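Local coordinates for protein putative alkaline phosphatase (Pseudomonas fluorescens, PDB 4F1V) that binds phosphate with high affinity in the periplasm and probably serves as the solute-binding component of the PstSACB ABC transporter for phosphate import, at residues Y141-R154 with N166-S178. Numbering follows the deposited sequence. Where two conformers were deposited one is given.
Sequences YRSESSGTTELFTR and NFAVTTTFGTSFS. With PI (hydrogenphosphate ion), chain B.
Phe173 lays its ring against Tyr141, CD1 standing 3.5 Å from Tyr141 CB, with the two ring planes inclined at 45°. With Phe173 CG anti to the backbone N (chi1 -175°), the ring is set beside helix 147-159, where Thr153 CG2 meets its edge. Thr149 points its methyl, not its hydroxyl, at the loop: CG2 lies 3.4 Å from Thr170 O, while OG1 turns to Tyr207 and a water that also accepts from Phe173 N and lies within hydrogen-bonding distance of Arg142 O. Thr153 OG1 takes a nearly straight bond from Thr170 N (3.1 Å, 166°) and gives its own proton to Thr149 O. Nearer the pocket, Thr171 O accepts from Ser146 N (2.9 Å), and the hydroxyls of Thr171 and Ser145 hydrogen-bond. Ser146 is the N-cap of helix 147-159; its OG accepts from Thr149 N and donates to phosphate O3. Arg142, its chain bent at chi2 and chi3, presents NH2 to phosphate O2 (2.8 Å), near the guanidinium plane, and NH1 to O3, while Glu144 grips NE and NH2 side-on. A leucine in place of Arg142 would probably deprive the anion of two donors and leave the Glu144 carboxylate without its charged mate. Gly147 N and both Thr148 N and OG1 complete this segment's grip, an anion site at a helix N-terminus characteristic of the venus-flytrap cleft of PstS-type phosphate-binding proteins.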
loop_
_atom_site.group_PDB
_atom_site.type_symbol
_atom_site.label_atom_id
_atom_site.label_comp_id
_atom_site.label_asym_id
_atom_site.label_seq_id
_atom_site.Cartn_x
_atom_site.Cartn_y
_atom_site.Cartn_z
ATOM N N TYR A 141 14.479 -0.019 7.754
ATOM C CA TYR A 141 13.844 -0.114 6.447
ATOM C C TYR A 141 13.476 -1.575 6.178
ATOM O O TYR A 141 13.938 -2.498 6.817
ATOM C CB TYR A 141 14.711 0.490 5.349
ATOM C CG TYR A 141 15.952 -0.339 5.076
ATOM C CD1 TYR A 141 15.968 -1.286 4.062
ATOM C CD2 TYR A 141 17.091 -0.183 5.846
ATOM C CE1 TYR A 141 17.059 -2.073 3.795
ATOM C CE2 TYR A 141 18.186 -1.009 5.648
ATOM C CZ TYR A 141 18.202 -1.947 4.622
ATOM O OH TYR A 141 19.305 -2.756 4.373
ATOM N N ARG A 142 12.626 -1.762 5.142
ATOM C CA ARG A 142 12.161 -3.106 4.777
ATOM C C ARG A 142 13.186 -3.834 3.930
ATOM O O ARG A 142 13.603 -3.341 2.868
ATOM C CB ARG A 142 10.791 -3.001 4.032
ATOM C CG ARG A 142 9.655 -2.588 4.946
ATOM C CD ARG A 142 9.177 -3.734 5.827
ATOM N NE ARG A 142 8.532 -4.800 5.053
ATOM C CZ ARG A 142 7.290 -4.700 4.586
ATOM N NH1 ARG A 142 6.494 -3.674 4.936
ATOM N NH2 ARG A 142 6.829 -5.657 3.775
ATOM N N SER A 143 13.552 -5.026 4.363
ATOM C CA SER A 143 14.495 -5.849 3.652
ATOM C C SER A 143 14.040 -6.378 2.306
ATOM O O SER A 143 14.838 -6.616 1.415
ATOM C CB SER A 143 14.878 -7.085 4.531
ATOM O OG SER A 143 13.779 -7.974 4.682
ATOM N N GLU A 144 12.733 -6.601 2.193
ATOM C CA GLU A 144 12.144 -7.348 1.084
ATOM C C GLU A 144 11.361 -6.383 0.169
ATOM O O GLU A 144 11.318 -5.192 0.348
ATOM C CB GLU A 144 11.266 -8.504 1.599
ATOM C CG GLU A 144 9.869 -8.235 2.068
ATOM C CD GLU A 144 9.700 -7.543 3.412
ATOM O OE1 GLU A 144 10.479 -6.648 3.803
ATOM O OE2 GLU A 144 8.616 -7.821 4.055
ATOM N N SER A 145 10.743 -6.986 -0.878
ATOM C CA SER A 145 10.008 -6.243 -1.864
ATOM C C SER A 145 8.654 -5.837 -1.246
ATOM O O SER A 145 7.773 -6.656 -1.013
ATOM C CB SER A 145 9.795 -7.116 -3.081
ATOM O OG SER A 145 9.000 -6.475 -4.062
ATOM N N SER A 146 8.537 -4.519 -0.966
ATOM C CA SER A 146 7.487 -3.959 -0.167
ATOM C C SER A 146 6.727 -2.856 -0.895
ATOM O O SER A 146 7.321 -1.927 -1.465
ATOM C CB SER A 146 8.131 -3.356 1.107
ATOM O OG SER A 146 7.327 -2.452 1.817
ATOM N N GLY A 147 5.402 -2.958 -0.806
ATOM C CA GLY A 147 4.555 -1.886 -1.291
ATOM C C GLY A 147 4.609 -0.631 -0.430
ATOM O O GLY A 147 4.441 0.492 -0.970
ATOM N N THR A 148 4.806 -0.755 0.870
ATOM C CA THR A 148 5.029 0.412 1.714
ATOM C C THR A 148 6.259 1.175 1.209
ATOM O O THR A 148 6.272 2.420 1.078
ATOM C CB THR A 148 5.201 0.070 3.181
ATOM O OG1 THR A 148 4.125 -0.784 3.633
ATOM C CG2 THR A 148 5.164 1.335 4.042
ATOM N N THR A 149 7.323 0.433 0.893
ATOM C CA THR A 149 8.511 1.064 0.290
ATOM C C THR A 149 8.134 1.767 -1.011
ATOM O O THR A 149 8.622 2.898 -1.249
ATOM C CB THR A 149 9.627 0.040 0.017
ATOM O OG1 THR A 149 10.039 -0.482 1.288
ATOM C CG2 THR A 149 10.813 0.682 -0.716
ATOM N N GLU A 150 7.347 1.134 -1.887
ATOM C CA GLU A 150 6.988 1.797 -3.143
ATOM C C GLU A 150 6.228 3.113 -2.848
ATOM O O GLU A 150 6.537 4.162 -3.436
ATOM C CB GLU A 150 6.183 0.846 -4.033
ATOM C CG GLU A 150 5.921 1.464 -5.425
ATOM C CD GLU A 150 5.292 0.448 -6.377
ATOM O OE1 GLU A 150 5.959 -0.564 -6.693
ATOM O OE2 GLU A 150 4.111 0.674 -6.814
ATOM N N LEU A 151 5.230 3.072 -1.960
ATOM C CA LEU A 151 4.465 4.283 -1.667
ATOM C C LEU A 151 5.371 5.401 -1.116
ATOM O O LEU A 151 5.198 6.585 -1.427
ATOM C CB LEU A 151 3.340 3.985 -0.658
ATOM C CG LEU A 151 2.200 3.114 -1.178
ATOM C CD1 LEU A 151 1.219 2.860 -0.056
ATOM C CD2 LEU A 151 1.530 3.744 -2.388
ATOM N N PHE A 152 6.291 5.028 -0.244
ATOM C CA PHE A 152 7.200 6.007 0.406
ATOM C C PHE A 152 8.232 6.584 -0.582
ATOM O O PHE A 152 8.471 7.784 -0.589
ATOM C CB PHE A 152 7.867 5.327 1.601
ATOM C CG PHE A 152 8.760 6.252 2.424
ATOM C CD1 PHE A 152 8.304 7.438 2.954
ATOM C CD2 PHE A 152 10.068 5.887 2.682
ATOM C CE1 PHE A 152 9.076 8.266 3.732
ATOM C CE2 PHE A 152 10.884 6.707 3.472
ATOM C CZ PHE A 152 10.408 7.864 3.997
ATOM N N THR A 153 8.831 5.702 -1.366
ATOM C CA THR A 153 9.834 6.172 -2.330
ATOM C C THR A 153 9.213 6.968 -3.453
ATOM O O THR A 153 9.890 7.836 -4.017
ATOM C CB THR A 153 10.730 5.039 -2.846
ATOM O OG1 THR A 153 9.957 4.067 -3.603
ATOM C CG2 THR A 153 11.524 4.394 -1.752
ATOM N N ARG A 154 7.926 6.790 -3.779
ATOM C CA ARG A 154 7.260 7.747 -4.687
ATOM C C ARG A 154 7.360 9.156 -4.138
ATOM O O ARG A 154 7.586 10.138 -4.877
ATOM C CB ARG A 154 5.800 7.343 -4.935
ATOM C CG ARG A 154 5.684 6.103 -5.851
ATOM C CD ARG A 154 4.206 5.807 -6.192
ATOM N NE ARG A 154 4.003 4.578 -6.895
ATOM C CZ ARG A 154 4.411 4.304 -8.140
ATOM N NH1 ARG A 154 4.890 5.259 -8.902
ATOM N NH2 ARG A 154 4.212 3.058 -8.612
ATOM N N ASN A 166 19.817 10.756 -5.847
ATOM C CA ASN A 166 18.426 10.708 -6.122
ATOM C C ASN A 166 17.752 9.480 -5.542
ATOM O O ASN A 166 18.325 8.422 -5.595
ATOM C CB ASN A 166 18.156 10.668 -7.668
ATOM C CG ASN A 166 18.808 11.791 -8.414
ATOM O OD1 ASN A 166 18.709 12.886 -7.964
ATOM N ND2 ASN A 166 19.539 11.509 -9.482
ATOM N N PHE A 167 16.500 9.632 -5.061
ATOM C CA PHE A 167 15.731 8.446 -4.723
ATOM C C PHE A 167 14.922 7.935 -5.929
ATOM O O PHE A 167 14.130 8.685 -6.498
ATOM C CB PHE A 167 14.708 8.728 -3.591
ATOM C CG PHE A 167 15.317 9.059 -2.246
ATOM C CD1 PHE A 167 15.662 7.998 -1.386
ATOM C CD2 PHE A 167 15.563 10.348 -1.820
ATOM C CE1 PHE A 167 16.169 8.299 -0.156
ATOM C CE2 PHE A 167 16.056 10.633 -0.561
ATOM C CZ PHE A 167 16.398 9.588 0.287
ATOM N N ALA A 168 15.090 6.692 -6.266
ATOM C CA ALA A 168 14.302 5.976 -7.282
ATOM C C ALA A 168 13.061 5.404 -6.597
ATOM O O ALA A 168 13.077 4.945 -5.451
ATOM C CB ALA A 168 15.141 4.847 -7.891
ATOM N N VAL A 169 11.954 5.353 -7.374
ATOM C CA VAL A 169 10.805 4.571 -7.002
ATOM C C VAL A 169 11.119 3.100 -7.061
ATOM O O VAL A 169 11.604 2.605 -8.104
ATOM C CB VAL A 169 9.603 4.879 -7.896
ATOM C CG1 VAL A 169 8.400 4.042 -7.437
ATOM C CG2 VAL A 169 9.293 6.373 -7.879
ATOM N N THR A 170 10.926 2.353 -5.981
ATOM C CA THR A 170 11.292 0.944 -5.914
ATOM C C THR A 170 10.461 0.274 -4.819
ATOM O O THR A 170 9.911 0.929 -3.946
ATOM C CB THR A 170 12.807 0.791 -5.644
ATOM O OG1 THR A 170 13.143 -0.569 -5.661
ATOM C CG2 THR A 170 13.259 1.473 -4.350
ATOM N N THR A 171 10.502 -1.065 -4.827
ATOM C CA THR A 171 9.982 -1.869 -3.716
ATOM C C THR A 171 11.073 -2.289 -2.741
ATOM O O THR A 171 10.748 -2.826 -1.691
ATOM C CB THR A 171 9.230 -3.116 -4.195
ATOM O OG1 THR A 171 10.137 -4.077 -4.735
ATOM C CG2 THR A 171 8.119 -2.792 -5.189
ATOM N N THR A 172 12.354 -2.038 -3.064
ATOM C CA THR A 172 13.477 -2.437 -2.206
ATOM C C THR A 172 14.238 -1.183 -1.774
ATOM O O THR A 172 15.054 -0.615 -2.523
ATOM C CB THR A 172 14.395 -3.413 -2.930
ATOM O OG1 THR A 172 14.829 -2.910 -4.177
ATOM C CG2 THR A 172 13.673 -4.767 -3.174
ATOM N N PHE A 173 13.941 -0.703 -0.558
ATOM C CA PHE A 173 14.530 0.583 -0.101
ATOM C C PHE A 173 16.042 0.541 -0.153
ATOM O O PHE A 173 16.641 1.584 -0.365
ATOM C CB PHE A 173 13.992 0.950 1.312
ATOM C CG PHE A 173 14.499 2.328 1.751
ATOM C CD1 PHE A 173 15.594 2.499 2.585
ATOM C CD2 PHE A 173 13.893 3.475 1.254
ATOM C CE1 PHE A 173 16.061 3.748 2.909
ATOM C CE2 PHE A 173 14.368 4.734 1.591
ATOM C CZ PHE A 173 15.440 4.878 2.380
ATOM N N GLY A 174 16.640 -0.633 0.093
ATOM C CA GLY A 174 18.097 -0.737 0.067
ATOM C C GLY A 174 18.777 -0.296 -1.199
ATOM O O GLY A 174 19.961 -0.025 -1.166
ATOM N N THR A 175 17.990 -0.160 -2.284
ATOM C CA THR A 175 18.563 0.362 -3.557
ATOM C C THR A 175 17.915 1.658 -3.971
ATOM O O THR A 175 18.183 2.135 -5.109
ATOM C CB THR A 175 18.528 -0.697 -4.687
ATOM O OG1 THR A 175 17.132 -1.071 -4.850
ATOM C CG2 THR A 175 19.365 -1.873 -4.309
ATOM N N SER A 176 17.050 2.288 -3.183
ATOM C CA SER A 176 16.352 3.472 -3.640
ATOM C C SER A 176 17.323 4.663 -3.879
ATOM O O SER A 176 17.259 5.299 -4.959
ATOM C CB SER A 176 15.247 3.916 -2.660
ATOM O OG SER A 176 14.640 5.092 -3.084
ATOM N N PHE A 177 18.096 5.047 -2.865
ATOM C CA PHE A 177 18.912 6.243 -2.943
ATOM C C PHE A 177 20.215 5.951 -3.716
ATOM O O PHE A 177 20.928 5.013 -3.359
ATOM C CB PHE A 177 19.234 6.768 -1.535
ATOM C CG PHE A 177 19.872 8.160 -1.542
ATOM C CD1 PHE A 177 19.190 9.249 -2.092
ATOM C CD2 PHE A 177 21.151 8.327 -1.046
ATOM C CE1 PHE A 177 19.781 10.501 -2.137
ATOM C CE2 PHE A 177 21.761 9.598 -1.078
ATOM C CZ PHE A 177 21.105 10.660 -1.666
ATOM N N SER A 178 20.526 6.765 -4.706
ATOM C CA SER A 178 21.695 6.513 -5.499
ATOM C C SER A 178 23.006 6.675 -4.720
ATOM O O SER A 178 24.031 6.112 -5.191
ATOM C CB SER A 178 21.679 7.373 -6.755
ATOM O OG SER A 178 21.818 8.715 -6.386
HETATM P P PI B . 3.910 -4.349 2.252
HETATM O O1 PI B . 4.156 -4.802 0.813
HETATM O O2 PI B . 4.064 -5.511 3.236
HETATM O O3 PI B . 4.840 -3.183 2.610
HETATM O O4 PI B . 2.438 -3.862 2.363
HETATM O O HOH W 1 11.993 -2.362 0.859
HETATM O O HOH W 2 15.483 -3.191 0.631
#